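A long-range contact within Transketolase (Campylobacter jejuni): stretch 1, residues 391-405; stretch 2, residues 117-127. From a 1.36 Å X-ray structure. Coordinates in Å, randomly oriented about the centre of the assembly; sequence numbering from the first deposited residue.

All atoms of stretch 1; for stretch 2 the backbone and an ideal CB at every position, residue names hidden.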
ATOM      1  N   GLU A 391       1.943   0.504  -9.364  1.00  6.33           N
ATOM      2  CA  GLU A 391       1.785   1.791  -8.698  1.00  6.25           C
ATOM      3  C   GLU A 391       2.899   2.055  -7.705  1.00  6.07           C
ATOM      4  O   GLU A 391       3.424   3.166  -7.619  1.00  6.18           O
ATOM      5  CB  GLU A 391       0.431   1.919  -7.983  1.00  7.83           C
ATOM      6  CG  GLU A 391      -0.791   1.890  -8.861  1.00  8.23           C
ATOM      7  CD  GLU A 391      -1.289   0.490  -9.149  1.00  9.27           C
ATOM      8  OE1 GLU A 391      -0.698  -0.520  -8.663  1.00 10.11           O
ATOM      9  OE2 GLU A 391      -2.315   0.384  -9.865  1.00 11.12           O
ATOM     10  N   HIS A 392       3.219   1.047  -6.915  1.00  6.41           N
ATOM     11  CA  HIS A 392       4.166   1.252  -5.816  1.00  6.01           C
ATOM     12  C   HIS A 392       5.560   1.539  -6.350  1.00  6.03           C
ATOM     13  O   HIS A 392       6.196   2.522  -5.961  1.00  6.28           O
ATOM     14  CB  HIS A 392       4.126   0.059  -4.898  1.00  6.37           C
ATOM     15  CG  HIS A 392       4.662   0.235  -3.528  1.00  7.98           C
ATOM     16  ND1 HIS A 392       5.060   1.409  -2.933  1.00 10.93           N
ATOM     17  CD2 HIS A 392       4.781  -0.738  -2.591  1.00  7.43           C
ATOM     18  CE1 HIS A 392       5.420   1.136  -1.670  1.00 10.32           C
ATOM     19  NE2 HIS A 392       5.285  -0.147  -1.464  1.00 14.00           N
ATOM     20  N   ALA A 393       6.061   0.696  -7.246  1.00  6.29           N
ATOM     21  CA  ALA A 393       7.365   0.948  -7.857  1.00  5.92           C
ATOM     22  C   ALA A 393       7.355   2.280  -8.603  1.00  5.72           C
ATOM     23  O   ALA A 393       8.363   2.976  -8.596  1.00  5.83           O
ATOM     24  CB  ALA A 393       7.765  -0.211  -8.777  1.00  6.43           C
HETATM   25  N   MSE A 394       6.262   2.629  -9.271  1.00  5.28           N
HETATM   26  CA  MSE A 394       6.211   3.932  -9.946  1.00  5.93           C
HETATM   27  C   MSE A 394       6.547   5.065  -8.996  1.00  5.22           C
HETATM   28  O   MSE A 394       7.390   5.947  -9.280  1.00  5.52           O
HETATM   29  CB  MSE A 394       4.818   4.176 -10.546  0.50  2.00           C
HETATM   30  CG  MSE A 394       4.601   5.590 -11.026  1.00  6.09           C
HETATM   31 SE   MSE A 394       2.857   5.854 -11.842  1.00 13.51          SE
HETATM   32  CE  MSE A 394       1.758   5.652 -10.222  1.00  6.92           C
ATOM     33  N   ALA A 395       5.874   5.082  -7.854  1.00  5.76           N
ATOM     34  CA  ALA A 395       6.130   6.177  -6.908  1.00  5.29           C
ATOM     35  C   ALA A 395       7.561   6.151  -6.358  1.00  6.05           C
ATOM     36  O   ALA A 395       8.174   7.206  -6.209  1.00  5.41           O
ATOM     37  CB  ALA A 395       5.094   6.124  -5.769  1.00  6.48           C
ATOM     38  N   ALA A 396       8.104   4.994  -6.025  1.00  5.52           N
ATOM     39  CA  ALA A 396       9.470   4.884  -5.516  1.00  5.27           C
ATOM     40  C   ALA A 396      10.485   5.269  -6.595  1.00  5.68           C
ATOM     41  O   ALA A 396      11.516   5.904  -6.317  1.00  6.25           O
ATOM     42  CB  ALA A 396       9.735   3.473  -4.950  1.00  6.29           C
ATOM     43  N   ILE A 397      10.222   4.902  -7.831  1.00  5.73           N
ATOM     44  CA  ILE A 397      11.092   5.307  -8.966  1.00  5.68           C
ATOM     45  C   ILE A 397      11.068   6.815  -9.131  1.00  5.65           C
ATOM     46  O   ILE A 397      12.117   7.454  -9.269  1.00  6.05           O
ATOM     47  CB  ILE A 397      10.629   4.610 -10.277  1.00  6.07           C
ATOM     48  CG1 ILE A 397      11.096   3.162 -10.286  1.00  5.98           C
ATOM     49  CG2 ILE A 397      11.082   5.370 -11.548  1.00  6.95           C
ATOM     50  CD1 ILE A 397      10.407   2.226 -11.266  1.00  6.70           C
ATOM     51  N   ASN A 398       9.876   7.408  -9.071  1.00  6.21           N
ATOM     52  CA  ASN A 398       9.777   8.850  -9.228  1.00  5.70           C
ATOM     53  C   ASN A 398      10.328   9.610  -8.031  1.00  5.42           C
ATOM     54  O   ASN A 398      10.829  10.726  -8.196  1.00  6.10           O
ATOM     55  CB  ASN A 398       8.342   9.242  -9.551  1.00  6.16           C
ATOM     56  CG  ASN A 398       8.005   9.144 -11.023  1.00  7.43           C
ATOM     57  OD1 ASN A 398       6.772   9.171 -11.381  1.00 10.41           O
ATOM     58  ND2 ASN A 398       8.975   9.095 -11.857  1.00  6.13           N
ATOM     59  N   ASN A 399      10.345   9.004  -6.835  1.00  5.53           N
ATOM     60  CA  ASN A 399      11.073   9.613  -5.713  1.00  5.79           C
ATOM     61  C   ASN A 399      12.544   9.789  -6.074  1.00  5.41           C
ATOM     62  O   ASN A 399      13.155  10.808  -5.754  1.00  5.85           O
ATOM     63  CB  ASN A 399      10.943   8.770  -4.450  1.00  5.02           C
ATOM     64  CG  ASN A 399       9.608   8.851  -3.785  1.00  6.80           C
ATOM     65  OD1 ASN A 399       8.794   9.724  -4.060  1.00  6.12           O
ATOM     66  ND2 ASN A 399       9.371   7.911  -2.860  1.00  6.52           N
ATOM     67  N   ALA A 400      13.115   8.806  -6.762  1.00  5.47           N
ATOM     68  CA  ALA A 400      14.480   8.898  -7.214  1.00  5.90           C
ATOM     69  C   ALA A 400      14.654   9.893  -8.365  1.00  5.47           C
ATOM     70  O   ALA A 400      15.642  10.627  -8.362  1.00  6.13           O
ATOM     71  CB  ALA A 400      15.003   7.484  -7.607  1.00  6.80           C
ATOM     72  N   PHE A 401      13.737   9.940  -9.319  1.00  5.32           N
ATOM     73  CA  PHE A 401      13.783  10.989 -10.336  1.00  5.70           C
ATOM     74  C   PHE A 401      13.849  12.345  -9.663  1.00  5.64           C
ATOM     75  O   PHE A 401      14.573  13.236 -10.113  1.00  6.82           O
ATOM     76  CB  PHE A 401      12.580  10.959 -11.299  1.00  5.67           C
ATOM     77  CG  PHE A 401      12.737  10.073 -12.513  1.00  5.75           C
ATOM     78  CD1 PHE A 401      12.508   8.721 -12.468  1.00  7.45           C
ATOM     79  CD2 PHE A 401      13.134  10.642 -13.724  1.00  7.18           C
ATOM     80  CE1 PHE A 401      12.655   7.935 -13.601  1.00  8.01           C
ATOM     81  CE2 PHE A 401      13.279   9.855 -14.868  1.00  6.33           C
ATOM     82  CZ  PHE A 401      13.026   8.514 -14.808  1.00  7.47           C
ATOM     83  N   ALA A 402      13.050  12.568  -8.631  1.00  5.79           N
ATOM     84  CA  ALA A 402      13.028  13.848  -7.938  1.00  6.36           C
ATOM     85  C   ALA A 402      14.334  14.174  -7.207  1.00  7.87           C
ATOM     86  O   ALA A 402      14.648  15.351  -7.001  1.00 10.11           O
ATOM     87  CB  ALA A 402      11.836  13.873  -6.956  1.00  7.07           C
ATOM     88  N   ARG A 403      15.077  13.144  -6.809  1.00  5.92           N
ATOM     89  CA  ARG A 403      16.365  13.311  -6.159  1.00  6.64           C
ATOM     90  C   ARG A 403      17.511  13.359  -7.135  1.00  7.89           C
ATOM     91  O   ARG A 403      18.616  13.752  -6.724  1.00  9.65           O
ATOM     92  CB  ARG A 403      16.610  12.182  -5.130  1.00  6.89           C
ATOM     93  CG  ARG A 403      15.755  12.301  -3.882  1.00  7.29           C
ATOM     94  CD  ARG A 403      16.242  13.408  -2.985  1.00  8.27           C
ATOM     95  NE  ARG A 403      17.568  13.126  -2.427  1.00  8.46           N
ATOM     96  CZ  ARG A 403      18.431  14.012  -1.944  1.00  9.86           C
ATOM     97  NH1 ARG A 403      18.191  15.318  -1.984  1.00 13.83           N
ATOM     98  NH2 ARG A 403      19.565  13.569  -1.421  1.00  9.97           N
ATOM     99  N   TYR A 404      17.316  13.016  -8.406  1.00  6.62           N
ATOM    100  CA  TYR A 404      18.464  12.871  -9.305  1.00  6.67           C
ATOM    101  C   TYR A 404      19.226  14.168  -9.508  1.00  6.50           C
ATOM    102  O   TYR A 404      20.457  14.165  -9.514  1.00  6.93           O
ATOM    103  CB  TYR A 404      18.001  12.276 -10.655  1.00  5.75           C
ATOM    104  CG  TYR A 404      19.140  11.925 -11.561  1.00  5.29           C
ATOM    105  CD1 TYR A 404      19.810  10.736 -11.424  1.00  6.33           C
ATOM    106  CD2 TYR A 404      19.607  12.814 -12.511  1.00  5.42           C
ATOM    107  CE1 TYR A 404      20.874  10.430 -12.179  1.00  5.84           C
ATOM    108  CE2 TYR A 404      20.668  12.522 -13.299  1.00  6.45           C
ATOM    109  CZ  TYR A 404      21.324  11.307 -13.145  1.00  6.12           C
ATOM    110  OH  TYR A 404      22.429  11.022 -13.929  1.00  5.58           O
ATOM    111  N   GLY A 405      18.519  15.262  -9.747  1.00  6.93           N
ATOM    112  CA  GLY A 405      19.103  16.590  -9.780  1.00  6.72           C
ATOM    113  C   GLY A 405      18.484  17.521 -10.808  1.00  7.34           C
ATOM    114  O   GLY A 405      18.682  18.726 -10.708  1.00  9.55           O
ATOM    115  N   UNK A 117      12.330  -2.869   0.622  1.00  6.19           N
ATOM    116  CA  UNK A 117      12.011  -2.872  -0.787  1.00  7.39           C
ATOM    117  C   UNK A 117      12.141  -1.525  -1.454  1.00  7.97           C
ATOM    118  O   UNK A 117      12.475  -1.442  -2.627  1.00  8.04           O
ATOM    119  CB  UNK A 117      10.587  -3.395  -0.986  1.00  7.39           C
ATOM    120  N   UNK A 118      11.845  -0.446  -0.734  1.00  7.57           N
ATOM    121  CA  UNK A 118      11.821   0.896  -1.334  1.00  7.34           C
ATOM    122  C   UNK A 118      13.123   1.200  -2.057  1.00  6.21           C
ATOM    123  O   UNK A 118      13.130   1.680  -3.193  1.00  6.64           O
ATOM    124  CB  UNK A 118      11.563   1.958  -0.263  1.00  7.34           C
ATOM    125  N   UNK A 119      14.231   0.927  -1.384  1.00  6.21           N
ATOM    126  CA  UNK A 119      15.528   1.333  -1.886  1.00  6.09           C
ATOM    127  C   UNK A 119      15.876   0.652  -3.206  1.00  6.57           C
ATOM    128  O   UNK A 119      16.532   1.242  -4.059  1.00  6.85           O
ATOM    129  CB  UNK A 119      16.606   1.031  -0.843  1.00  6.09           C
ATOM    130  N   UNK A 120      15.478  -0.602  -3.388  1.00  6.01           N
ATOM    131  CA  UNK A 120      15.690  -1.294  -4.642  1.00  5.64           C
ATOM    132  C   UNK A 120      14.956  -0.563  -5.774  1.00  5.79           C
ATOM    133  O   UNK A 120      15.547  -0.308  -6.838  1.00  6.24           O
ATOM    134  CB  UNK A 120      15.221  -2.746  -4.537  1.00  5.64           C
ATOM    135  N   UNK A 121      13.681  -0.200  -5.544  1.00  5.95           N
ATOM    136  CA  UNK A 121      12.925   0.539  -6.540  1.00  6.25           C
ATOM    137  C   UNK A 121      13.529   1.927  -6.742  1.00  6.00           C
ATOM    138  O   UNK A 121      13.546   2.442  -7.856  1.00  6.13           O
ATOM    139  CB  UNK A 121      11.456   0.647  -6.127  1.00  6.25           C
ATOM    140  N   UNK A 122      13.983   2.584  -5.671  1.00  5.90           N
ATOM    141  CA  UNK A 122      14.636   3.895  -5.816  1.00  5.96           C
ATOM    142  C   UNK A 122      15.883   3.764  -6.701  1.00  6.13           C
ATOM    143  O   UNK A 122      16.135   4.619  -7.560  1.00  6.81           O
ATOM    144  CB  UNK A 122      15.012   4.467  -4.447  1.00  5.96           C
ATOM    145  N   UNK A 123      16.649   2.695  -6.500  1.00  6.58           N
ATOM    146  CA  UNK A 123      17.855   2.536  -7.281  1.00  6.46           C
ATOM    147  C   UNK A 123      17.541   2.318  -8.762  1.00  6.39           C
ATOM    148  O   UNK A 123      18.215   2.864  -9.640  1.00  6.84           O
ATOM    149  CB  UNK A 123      18.680   1.368  -6.736  1.00  6.46           C
ATOM    150  N   UNK A 124      16.511   1.519  -9.051  1.00  6.12           N
ATOM    151  CA  UNK A 124      16.026   1.401 -10.429  1.00  6.63           C
ATOM    152  C   UNK A 124      15.645   2.767 -10.957  1.00  5.94           C
ATOM    153  O   UNK A 124      15.943   3.117 -12.106  1.00  6.76           O
ATOM    154  CB  UNK A 124      14.833   0.447 -10.513  1.00  6.63           C
ATOM    155  N   UNK A 125      14.984   3.584 -10.115  1.00  6.31           N
ATOM    156  CA  UNK A 125      14.637   4.911 -10.544  1.00  6.70           C
ATOM    157  C   UNK A 125      15.840   5.819 -10.837  1.00  5.76           C
ATOM    158  O   UNK A 125      15.828   6.561 -11.813  1.00  7.38           O
ATOM    159  CB  UNK A 125      13.755   5.559  -9.474  1.00  6.70           C
ATOM    160  N   UNK A 126      16.868   5.754 -10.003  1.00  6.43           N
ATOM    161  CA  UNK A 126      18.098   6.508 -10.306  1.00  6.63           C
ATOM    162  C   UNK A 126      18.708   6.053 -11.621  1.00  6.06           C
ATOM    163  O   UNK A 126      19.235   6.882 -12.335  1.00  6.85           O
ATOM    164  CB  UNK A 126      19.120   6.348  -9.179  1.00  6.63           C
ATOM    165  N   UNK A 127      18.633   4.768 -11.943  1.00  6.46           N
ATOM    166  CA  UNK A 127      19.189   4.221 -13.173  1.00  5.88           C
ATOM    167  C   UNK A 127      18.341   4.697 -14.391  1.00  6.40           C
ATOM    168  O   UNK A 127      18.906   5.067 -15.426  1.00  7.20           O
ATOM    169  CB  UNK A 127      19.233   2.693 -13.099  1.00  5.88           C
TER

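The two helices, 391-404 and 118-127, approach to 7.0 Å between axes and cross at -54°, so each position of the second can be judged by what the first leaves free.

Position 117 has phi 88°, which favours glycine, and no atom of stretch 1 lies within 5.5 Å of its ideal CB. It is G117, the N-cap residue.

At 118 CA-to-CB points sideways, with the ideal CB 5.3 Å from A396 CB. A long side chain could reach the H392 ring, and a polar one would suit the imidazole. The residue is Q118. Its NE2 comes within 3.0 Å of H392 CE1, and its OE1 accepts a hydrogen bond from water 1 (OE1 to water O 2.8 Å), which in turn accepts one from N399 ND2 (3.0 Å to water O), linking the helices indirectly.

Positions 119 and 120 have nothing of stretch 1 near their ideal CB atoms, so this contact hardly restricts them; they are G119 and V120.

Position 121 points toward stretch 1, its ideal CB 3.5 Å from A396 CB and 4.5 Å from A393 CA. Such closeness favours a small residue. A121 fits, packing CB to CB against A396 at 3.5 Å.

At 122 the direction is sideways, the ideal CB 4.2 Å from A396 O and 4.4 Å from A400 CB. Small residues would fit, as would a medium-sized polar one able to approach the carbonyl. It is N122, whose chi1 of -63° (m) brings the end of the side chain nearer stretch 1.

Position 123 points away and is unconstrained here; it is A123.

The ideal CB of 124 points sideways, 4.6 Å from I397 CG1, so an aliphatic side chain would suit. V124 places CG1 4.2 Å from I397 CD1.

Position 125 is the most restrictive. CA-to-CB points toward stretch 1, and the ideal CB would clash with I397 O at 2.5 Å and A400 CB at 3.0 Å. Glycine alone avoids this. G125 lets the backbones close to 3.9 Å between its CA and I397 CA, with I397 CG2 3.7 Å from G125 CA.

The ideal CB of 126 points sideways, 4.6 Å from A400 CB and 5.0 Å from Y404 CD1. A large apolar chain, aliphatic or aromatic, could cover this surface. F126 does so: A400 CB sits over its ring face, 3.7 Å from the centroid and 8° off the normal, a CH-pi contact, while R403 CB lies at the ring edge, 3.8 Å from F126 CE1.

Position 127 points away, without neighbours in stretch 1; it is A127.

Stretch 2 117-127: GQGVANAVGFA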
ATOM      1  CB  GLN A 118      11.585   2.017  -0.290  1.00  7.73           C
ATOM      2  CG  GLN A 118      10.249   2.034   0.430  1.00  8.32           C
ATOM      3  CD  GLN A 118       9.079   2.242  -0.493  1.00  8.35           C
ATOM      4  OE1 GLN A 118       9.130   3.113  -1.389  1.00  9.68           O
ATOM      5  NE2 GLN A 118       7.990   1.475  -0.258  1.00  8.75           N
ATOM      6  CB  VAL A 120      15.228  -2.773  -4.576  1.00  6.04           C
ATOM      7  CG1 VAL A 120      15.332  -3.454  -5.969  1.00  7.87           C
ATOM      8  CG2 VAL A 120      16.079  -3.548  -3.531  1.00  7.61           C
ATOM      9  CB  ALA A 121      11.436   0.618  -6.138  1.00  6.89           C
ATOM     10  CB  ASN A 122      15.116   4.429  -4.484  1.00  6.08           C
ATOM     11  CG  ASN A 122      14.004   4.687  -3.476  1.00  6.64           C
ATOM     12  OD1 ASN A 122      12.860   5.099  -3.829  1.00  9.01           O
ATOM     13  ND2 ASN A 122      14.341   4.481  -2.234  1.00  5.09           N
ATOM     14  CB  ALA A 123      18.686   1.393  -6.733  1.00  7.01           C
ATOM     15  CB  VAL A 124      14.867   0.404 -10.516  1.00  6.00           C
ATOM     16  CG1 VAL A 124      14.146   0.505 -11.887  1.00  7.12           C
ATOM     17  CG2 VAL A 124      15.364  -1.022 -10.249  1.00  8.08           C
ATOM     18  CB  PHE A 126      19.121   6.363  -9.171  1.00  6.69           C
ATOM     19  CG  PHE A 126      18.846   7.193  -7.948  1.00  6.31           C
ATOM     20  CD1 PHE A 126      18.641   8.535  -8.015  1.00  7.97           C
ATOM     21  CD2 PHE A 126      18.841   6.588  -6.702  1.00  8.41           C
ATOM     22  CE1 PHE A 126      18.398   9.326  -6.855  1.00  8.43           C
ATOM     23  CE2 PHE A 126      18.584   7.351  -5.548  1.00 10.19           C
ATOM     24  CZ  PHE A 126      18.385   8.716  -5.626  1.00  8.79           C
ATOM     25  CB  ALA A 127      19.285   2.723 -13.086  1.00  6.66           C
TER
HETATM   26  O   HOH W   1      10.637   5.407  -1.834  1.00  6.82           O
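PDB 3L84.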